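Local coordinates for GRAM domain-containing protein 1A (Mus musculus, PDB 6GQF) that binds cholesterol through its VASt (ASTER) domain and carries it, without vesicles, from the plasma membrane to the endoplasmic reticulum, at residues Leu58-Arg72 and Asp192-Ala204. Numbering follows the deposited sequence.
Sequences LFSDSPFLQGFLQQR and DYFHHLDRELAKA. With HC3 (25-hydroxycholesterol), chain E; GOL (glycerol), chain F.
Phe-68 reaches out from helix 63-71 like a knob and settles into a hollow on helix 176-202 formed by Tyr-193, His-196, Leu-197 and Glu-200. Its CZ comes 3.4 Å from Leu-197 CA, while CD1 and CE1 lie against the CG methylene of Glu-200. A flat, rigid ring suits this place, and having CG anti to the backbone N (chi1 179°) thrusts it straight across the gap. One turn earlier, Phe-64 repeats the step: its CZ packs against Leu-201 CD2, and its edge, at CE1, faces the carbonyl O of Glu-200. Leu-197 CD1 sits beside both rings, closer to Phe-68, and meets Leu-58 CD2 at 3.8 Å. The helices are steeply inclined here, 135° between their directions, their axes 11.3 Å apart, a spacing wide enough for whole aromatic rings. Such a long C-terminal helix lying across a curved antiparallel sheet is the hallmark of the Bet v 1-like, StAR-related fold, whose sterol cavity lies between the two. Tyr-193 borders both contact and cavity: C2 of 25-hydroxycholesterol rests over one ring face, Leu-69 CD2 and Phe-68 lie near the hydroxyl end, and its OH hydrogen-bonds O1 of a glycerol, probably a crystallisation additive (2.8 Å). Replacing Tyr-193 by alanine is likely to open a gap beside Phe-68 and Leu-69, bare one side of the sterol's A ring and deprive glycerol O1 of this hydroxyl. Toward the more exposed side, polar groups join in. Bends at chi2 and chi3 (91°) fold Arg-72 against Tyr-193, one guanidinium face toward its CA; the salt bridge to Asp-192 is modelled doubtfully short, and NE bonds weakly to His-196 ND1 at the guanidinium edge. The extended Gln-71 sends NE2 to Glu-200 OE2 in a hydrogen bond (2.9 Å) from above the carboxylate plane, and Lys-203 adds a weak salt bridge to that oxygen.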
loop_
_atom_site.group_PDB
_atom_site.type_symbol
_atom_site.label_atom_id
_atom_site.label_comp_id
_atom_site.label_asym_id
_atom_site.label_seq_id
_atom_site.Cartn_x
_atom_site.Cartn_y
_atom_site.Cartn_z
ATOM N N LEU A 58 1.590 -10.512 3.076
ATOM C CA LEU A 58 1.166 -9.194 2.610
ATOM C C LEU A 58 -0.127 -9.206 1.801
ATOM O O LEU A 58 -0.922 -8.268 1.888
ATOM C CB LEU A 58 2.271 -8.561 1.761
ATOM C CG LEU A 58 3.547 -8.151 2.491
ATOM C CD1 LEU A 58 4.554 -7.610 1.496
ATOM C CD2 LEU A 58 3.247 -7.118 3.547
ATOM N N PHE A 59 -0.338 -10.258 1.016
ATOM C CA PHE A 59 -1.426 -10.263 0.039
ATOM C C PHE A 59 -2.404 -11.419 0.240
ATOM O O PHE A 59 -2.618 -12.239 -0.653
ATOM C CB PHE A 59 -0.837 -10.285 -1.369
ATOM C CG PHE A 59 0.160 -9.198 -1.599
ATOM C CD1 PHE A 59 -0.232 -7.870 -1.574
ATOM C CD2 PHE A 59 1.491 -9.495 -1.810
ATOM C CE1 PHE A 59 0.684 -6.858 -1.769
ATOM C CE2 PHE A 59 2.415 -8.490 -2.006
ATOM C CZ PHE A 59 2.012 -7.167 -1.985
ATOM N N SER A 60 -2.998 -11.449 1.431
ATOM C CA SER A 60 -4.032 -12.413 1.795
ATOM C C SER A 60 -4.619 -12.005 3.145
ATOM O O SER A 60 -4.164 -11.032 3.749
ATOM C CB SER A 60 -3.471 -13.835 1.864
ATOM O OG SER A 60 -2.485 -13.944 2.874
ATOM N N ASP A 61 -5.619 -12.743 3.623
ATOM C CA ASP A 61 -6.219 -12.461 4.927
ATOM C C ASP A 61 -5.371 -13.099 6.027
ATOM O O ASP A 61 -5.861 -13.902 6.823
ATOM C CB ASP A 61 -7.665 -12.971 4.985
ATOM C CG ASP A 61 -8.457 -12.380 6.148
ATOM O OD1 ASP A 61 -7.846 -11.951 7.150
ATOM O OD2 ASP A 61 -9.703 -12.349 6.058
ATOM N N SER A 62 -4.095 -12.724 6.064
ATOM C CA SER A 62 -3.144 -13.319 6.995
ATOM C C SER A 62 -3.261 -12.683 8.378
ATOM O O SER A 62 -3.679 -11.531 8.495
ATOM C CB SER A 62 -1.714 -13.175 6.462
ATOM O OG SER A 62 -1.427 -11.836 6.096
ATOM N N PRO A 63 -2.905 -13.435 9.436
ATOM C CA PRO A 63 -2.944 -12.861 10.787
ATOM C C PRO A 63 -1.911 -11.756 10.961
ATOM O O PRO A 63 -2.016 -10.940 11.880
ATOM C CB PRO A 63 -2.620 -14.055 11.696
ATOM C CG PRO A 63 -2.845 -15.265 10.857
ATOM C CD PRO A 63 -2.518 -14.855 9.461
ATOM N N PHE A 64 -0.911 -11.747 10.088
ATOM C CA PHE A 64 0.097 -10.701 10.105
ATOM C C PHE A 64 -0.507 -9.380 9.670
ATOM O O PHE A 64 -0.416 -8.379 10.380
ATOM C CB PHE A 64 1.268 -11.055 9.192
ATOM C CG PHE A 64 2.255 -9.939 9.033
ATOM C CD1 PHE A 64 3.228 -9.721 9.992
ATOM C CD2 PHE A 64 2.200 -9.098 7.935
ATOM C CE1 PHE A 64 4.134 -8.691 9.857
ATOM C CE2 PHE A 64 3.105 -8.063 7.793
ATOM C CZ PHE A 64 4.073 -7.859 8.758
ATOM N N LEU A 65 -1.123 -9.385 8.492
ATOM C CA LEU A 65 -1.729 -8.181 7.945
ATOM C C LEU A 65 -2.894 -7.738 8.816
ATOM O O LEU A 65 -3.203 -6.552 8.897
ATOM C CB LEU A 65 -2.202 -8.416 6.511
ATOM C CG LEU A 65 -2.636 -7.163 5.746
ATOM C CD1 LEU A 65 -1.496 -6.149 5.661
ATOM C CD2 LEU A 65 -3.137 -7.529 4.351
ATOM N N GLN A 66 -3.537 -8.698 9.472
ATOM C CA GLN A 66 -4.623 -8.391 10.394
ATOM C C GLN A 66 -4.077 -7.666 11.620
ATOM O O GLN A 66 -4.565 -6.599 11.991
ATOM C CB GLN A 66 -5.361 -9.671 10.806
ATOM C CG GLN A 66 -6.472 -9.453 11.833
ATOM C CD GLN A 66 -7.315 -10.697 12.069
ATOM O OE1 GLN A 66 -7.367 -11.599 11.230
ATOM N NE2 GLN A 66 -7.982 -10.749 13.219
ATOM N N GLY A 67 -3.051 -8.246 12.231
ATOM C CA GLY A 67 -2.460 -7.687 13.433
ATOM C C GLY A 67 -1.739 -6.380 13.165
ATOM O O GLY A 67 -1.497 -5.597 14.087
ATOM N N PHE A 68 -1.399 -6.142 11.899
ATOM C CA PHE A 68 -0.676 -4.931 11.517
ATOM C C PHE A 68 -1.612 -3.737 11.314
ATOM O O PHE A 68 -1.321 -2.634 11.773
ATOM C CB PHE A 68 0.138 -5.169 10.241
ATOM C CG PHE A 68 0.892 -3.955 9.775
ATOM C CD1 PHE A 68 1.813 -3.336 10.605
ATOM C CD2 PHE A 68 0.677 -3.429 8.514
ATOM C CE1 PHE A 68 2.503 -2.215 10.184
ATOM C CE2 PHE A 68 1.367 -2.309 8.088
ATOM C CZ PHE A 68 2.278 -1.701 8.923
ATOM N N LEU A 69 -2.726 -3.952 10.619
ATOM C CA LEU A 69 -3.691 -2.882 10.388
ATOM C C LEU A 69 -4.363 -2.494 11.702
ATOM O O LEU A 69 -4.728 -1.335 11.911
ATOM C CB LEU A 69 -4.737 -3.308 9.351
ATOM C CG LEU A 69 -4.235 -3.616 7.934
ATOM C CD1 LEU A 69 -5.408 -3.941 7.020
ATOM C CD2 LEU A 69 -3.413 -2.475 7.354
ATOM N N GLN A 70 -4.521 -3.473 12.585
ATOM C CA GLN A 70 -4.975 -3.215 13.943
ATOM C C GLN A 70 -3.963 -2.325 14.662
ATOM O O GLN A 70 -4.330 -1.459 15.453
ATOM C CB GLN A 70 -5.174 -4.534 14.698
ATOM C CG GLN A 70 -5.496 -4.386 16.178
ATOM C CD GLN A 70 -5.629 -5.724 16.878
ATOM O OE1 GLN A 70 -5.641 -6.776 16.236
ATOM N NE2 GLN A 70 -5.729 -5.691 18.202
ATOM N N GLN A 71 -2.685 -2.538 14.362
ATOM C CA GLN A 71 -1.599 -1.830 15.036
ATOM C C GLN A 71 -1.504 -0.365 14.597
ATOM O O GLN A 71 -1.167 0.502 15.403
ATOM C CB GLN A 71 -0.270 -2.559 14.783
ATOM C CG GLN A 71 0.929 -1.989 15.528
ATOM C CD GLN A 71 2.188 -2.822 15.334
ATOM O OE1 GLN A 71 2.123 -3.990 14.949
ATOM N NE2 GLN A 71 3.343 -2.220 15.601
ATOM N N ARG A 72 -1.802 -0.086 13.330
ATOM C CA ARG A 72 -1.822 1.292 12.837
ATOM C C ARG A 72 -3.205 1.911 12.986
ATOM O O ARG A 72 -3.508 2.938 12.376
ATOM C CB ARG A 72 -1.380 1.354 11.379
ATOM C CG ARG A 72 0.034 0.892 11.172
ATOM C CD ARG A 72 0.714 1.667 10.069
ATOM N NE ARG A 72 1.423 2.851 10.564
ATOM C CZ ARG A 72 1.150 4.116 10.237
ATOM N NH1 ARG A 72 0.162 4.426 9.401
ATOM N NH2 ARG A 72 1.885 5.088 10.755
ATOM N N ASP A 192 5.375 7.013 6.758
ATOM C CA ASP A 192 5.142 6.557 8.117
ATOM C C ASP A 192 4.498 5.180 8.102
ATOM O O ASP A 192 4.767 4.347 8.969
ATOM C CB ASP A 192 4.261 7.544 8.875
ATOM C CG ASP A 192 4.071 7.157 10.329
ATOM O OD1 ASP A 192 5.052 6.715 10.965
ATOM O OD2 ASP A 192 2.940 7.289 10.837
ATOM N N TYR A 193 3.652 4.943 7.104
ATOM C CA TYR A 193 2.955 3.668 6.984
ATOM C C TYR A 193 3.909 2.549 6.576
ATOM O O TYR A 193 3.994 1.521 7.247
ATOM C CB TYR A 193 1.806 3.766 5.970
ATOM C CG TYR A 193 1.152 2.427 5.697
ATOM C CD1 TYR A 193 0.115 1.961 6.499
ATOM C CD2 TYR A 193 1.585 1.618 4.656
ATOM C CE1 TYR A 193 -0.474 0.733 6.264
ATOM C CE2 TYR A 193 1.001 0.391 4.417
ATOM C CZ TYR A 193 -0.029 -0.046 5.224
ATOM O OH TYR A 193 -0.614 -1.269 4.985
ATOM N N PHE A 194 4.624 2.756 5.473
ATOM C CA PHE A 194 5.463 1.709 4.903
ATOM C C PHE A 194 6.731 1.460 5.716
ATOM O O PHE A 194 7.243 0.343 5.743
ATOM C CB PHE A 194 5.819 2.052 3.452
ATOM C CG PHE A 194 4.700 1.795 2.482
ATOM C CD1 PHE A 194 4.377 0.502 2.100
ATOM C CD2 PHE A 194 3.962 2.845 1.963
ATOM C CE1 PHE A 194 3.340 0.264 1.216
ATOM C CE2 PHE A 194 2.927 2.611 1.076
ATOM C CZ PHE A 194 2.618 1.319 0.703
ATOM N N HIS A 195 7.237 2.485 6.389
ATOM C CA HIS A 195 8.414 2.299 7.227
ATOM C C HIS A 195 8.059 1.415 8.424
ATOM O O HIS A 195 8.855 0.573 8.835
ATOM C CB HIS A 195 8.982 3.649 7.671
ATOM C CG HIS A 195 9.687 4.390 6.576
ATOM N ND1 HIS A 195 9.903 5.750 6.611
ATOM C CD2 HIS A 195 10.223 3.955 5.409
ATOM C CE1 HIS A 195 10.540 6.122 5.514
ATOM N NE2 HIS A 195 10.746 5.053 4.770
ATOM N N HIS A 196 6.854 1.589 8.960
ATOM C CA HIS A 196 6.355 0.717 10.022
ATOM C C HIS A 196 6.052 -0.679 9.485
ATOM O O HIS A 196 6.179 -1.671 10.204
ATOM C CB HIS A 196 5.101 1.309 10.664
ATOM C CG HIS A 196 5.385 2.403 11.646
ATOM N ND1 HIS A 196 4.387 3.098 12.294
ATOM C CD2 HIS A 196 6.554 2.919 12.094
ATOM C CE1 HIS A 196 4.928 3.996 13.097
ATOM N NE2 HIS A 196 6.242 3.908 12.994
ATOM N N LEU A 197 5.643 -0.754 8.224
ATOM C CA LEU A 197 5.375 -2.037 7.589
ATOM C C LEU A 197 6.669 -2.822 7.414
ATOM O O LEU A 197 6.681 -4.048 7.525
ATOM C CB LEU A 197 4.686 -1.839 6.235
ATOM C CG LEU A 197 4.544 -3.076 5.334
ATOM C CD1 LEU A 197 3.645 -4.146 5.958
ATOM C CD2 LEU A 197 4.026 -2.672 3.963
ATOM N N ASP A 198 7.754 -2.105 7.135
ATOM C CA ASP A 198 9.064 -2.721 6.945
ATOM C C ASP A 198 9.601 -3.257 8.270
ATOM O O ASP A 198 10.218 -4.321 8.315
ATOM C CB ASP A 198 10.043 -1.709 6.342
ATOM C CG ASP A 198 11.382 -2.326 5.985
ATOM O OD1 ASP A 198 11.401 -3.475 5.496
ATOM O OD2 ASP A 198 12.415 -1.655 6.190
ATOM N N ARG A 199 9.348 -2.515 9.345
ATOM C CA ARG A 199 9.812 -2.896 10.673
ATOM C C ARG A 199 9.076 -4.130 11.206
ATOM O O ARG A 199 9.668 -4.959 11.896
ATOM C CB ARG A 199 9.647 -1.723 11.641
ATOM C CG ARG A 199 9.831 -2.096 13.105
ATOM C CD ARG A 199 9.885 -0.869 14.002
ATOM N NE ARG A 199 11.203 -0.238 14.004
ATOM C CZ ARG A 199 11.540 0.782 14.786
ATOM N NH1 ARG A 199 10.658 1.294 15.636
ATOM N NH2 ARG A 199 12.763 1.291 14.720
ATOM N N GLU A 200 7.792 -4.253 10.886
ATOM C CA GLU A 200 6.986 -5.360 11.396
ATOM C C GLU A 200 7.303 -6.669 10.682
ATOM O O GLU A 200 7.173 -7.749 11.262
ATOM C CB GLU A 200 5.497 -5.039 11.264
ATOM C CG GLU A 200 4.997 -4.026 12.287
ATOM C CD GLU A 200 5.158 -4.511 13.717
ATOM O OE1 GLU A 200 4.868 -5.700 13.976
ATOM O OE2 GLU A 200 5.584 -3.709 14.576
ATOM N N LEU A 201 7.706 -6.572 9.420
ATOM C CA LEU A 201 8.150 -7.739 8.670
ATOM C C LEU A 201 9.521 -8.175 9.165
ATOM O O LEU A 201 9.844 -9.364 9.177
ATOM C CB LEU A 201 8.199 -7.437 7.170
ATOM C CG LEU A 201 6.876 -7.442 6.403
ATOM C CD1 LEU A 201 7.119 -7.027 4.968
ATOM C CD2 LEU A 201 6.226 -8.813 6.440
ATOM N N ALA A 202 10.326 -7.200 9.573
ATOM C CA ALA A 202 11.645 -7.476 10.120
ATOM C C ALA A 202 11.531 -8.335 11.380
ATOM O O ALA A 202 12.105 -9.425 11.453
ATOM C CB ALA A 202 12.377 -6.173 10.419
ATOM N N LYS A 203 10.773 -7.854 12.364
ATOM C CA LYS A 203 10.611 -8.577 13.623
ATOM C C LYS A 203 9.824 -9.876 13.456
ATOM O O LYS A 203 9.789 -10.707 14.362
ATOM C CB LYS A 203 9.931 -7.690 14.663
ATOM C CG LYS A 203 8.589 -7.146 14.239
ATOM C CD LYS A 203 7.955 -6.295 15.338
ATOM C CE LYS A 203 8.868 -5.160 15.784
ATOM N NZ LYS A 203 8.149 -4.142 16.602
ATOM N N ALA A 204 9.188 -10.045 12.301
ATOM C CA ALA A 204 8.568 -11.315 11.953
ATOM C C ALA A 204 9.628 -12.226 11.347
ATOM O O ALA A 204 10.347 -11.829 10.430
ATOM C CB ALA A 204 7.419 -11.103 10.990
HETATM C C18 HC3 E . -1.844 9.413 3.800
HETATM C C13 HC3 E . -3.224 9.168 3.179
HETATM C C12 HC3 E . -3.901 8.338 4.122
HETATM C C11 HC3 E . -3.260 6.838 4.247
HETATM C C9 HC3 E . -3.117 6.140 2.899
HETATM C C10 HC3 E . -2.485 4.648 3.021
HETATM C C19 HC3 E . -1.329 4.708 3.993
HETATM C C1 HC3 E . -3.526 3.702 3.618
HETATM C C2 HC3 E . -3.029 2.277 3.695
HETATM C C3 HC3 E . -2.563 1.754 2.375
HETATM O O1 HC3 E . -1.994 0.454 2.539
HETATM C C4 HC3 E . -1.518 2.666 1.739
HETATM C C5 HC3 E . -1.997 4.115 1.731
HETATM C C6 HC3 E . -1.415 5.165 0.598
HETATM C C7 HC3 E . -2.135 6.452 0.463
HETATM C C8 HC3 E . -2.341 7.051 1.954
HETATM C C14 HC3 E . -3.011 8.398 1.851
HETATM C C15 HC3 E . -2.435 9.488 0.811
HETATM C C16 HC3 E . -3.079 10.966 1.406
HETATM C C17 HC3 E . -3.833 10.636 2.709
HETATM C C20 HC3 E . -3.761 11.633 3.765
HETATM C C21 HC3 E . -5.105 11.573 4.551
HETATM C C22 HC3 E . -3.446 13.110 3.343
HETATM C C23 HC3 E . -4.568 14.105 3.511
HETATM C C24 HC3 E . -4.110 15.344 2.778
HETATM C C25 HC3 E . -4.897 16.545 3.240
HETATM C C26 HC3 E . -4.490 17.712 2.373
HETATM C C27 HC3 E . -6.380 16.276 3.074
HETATM O O2 HC3 E . -4.586 16.819 4.586
HETATM C C1 GOL F . -0.601 -4.060 2.428
HETATM O O1 GOL F . -0.153 -2.745 2.680
HETATM C C2 GOL F . -1.948 -4.029 1.711
HETATM O O2 GOL F . -2.107 -5.224 0.977
HETATM C C3 GOL F . -3.115 -3.867 2.686
HETATM O O3 GOL F . -3.585 -2.533 2.701
#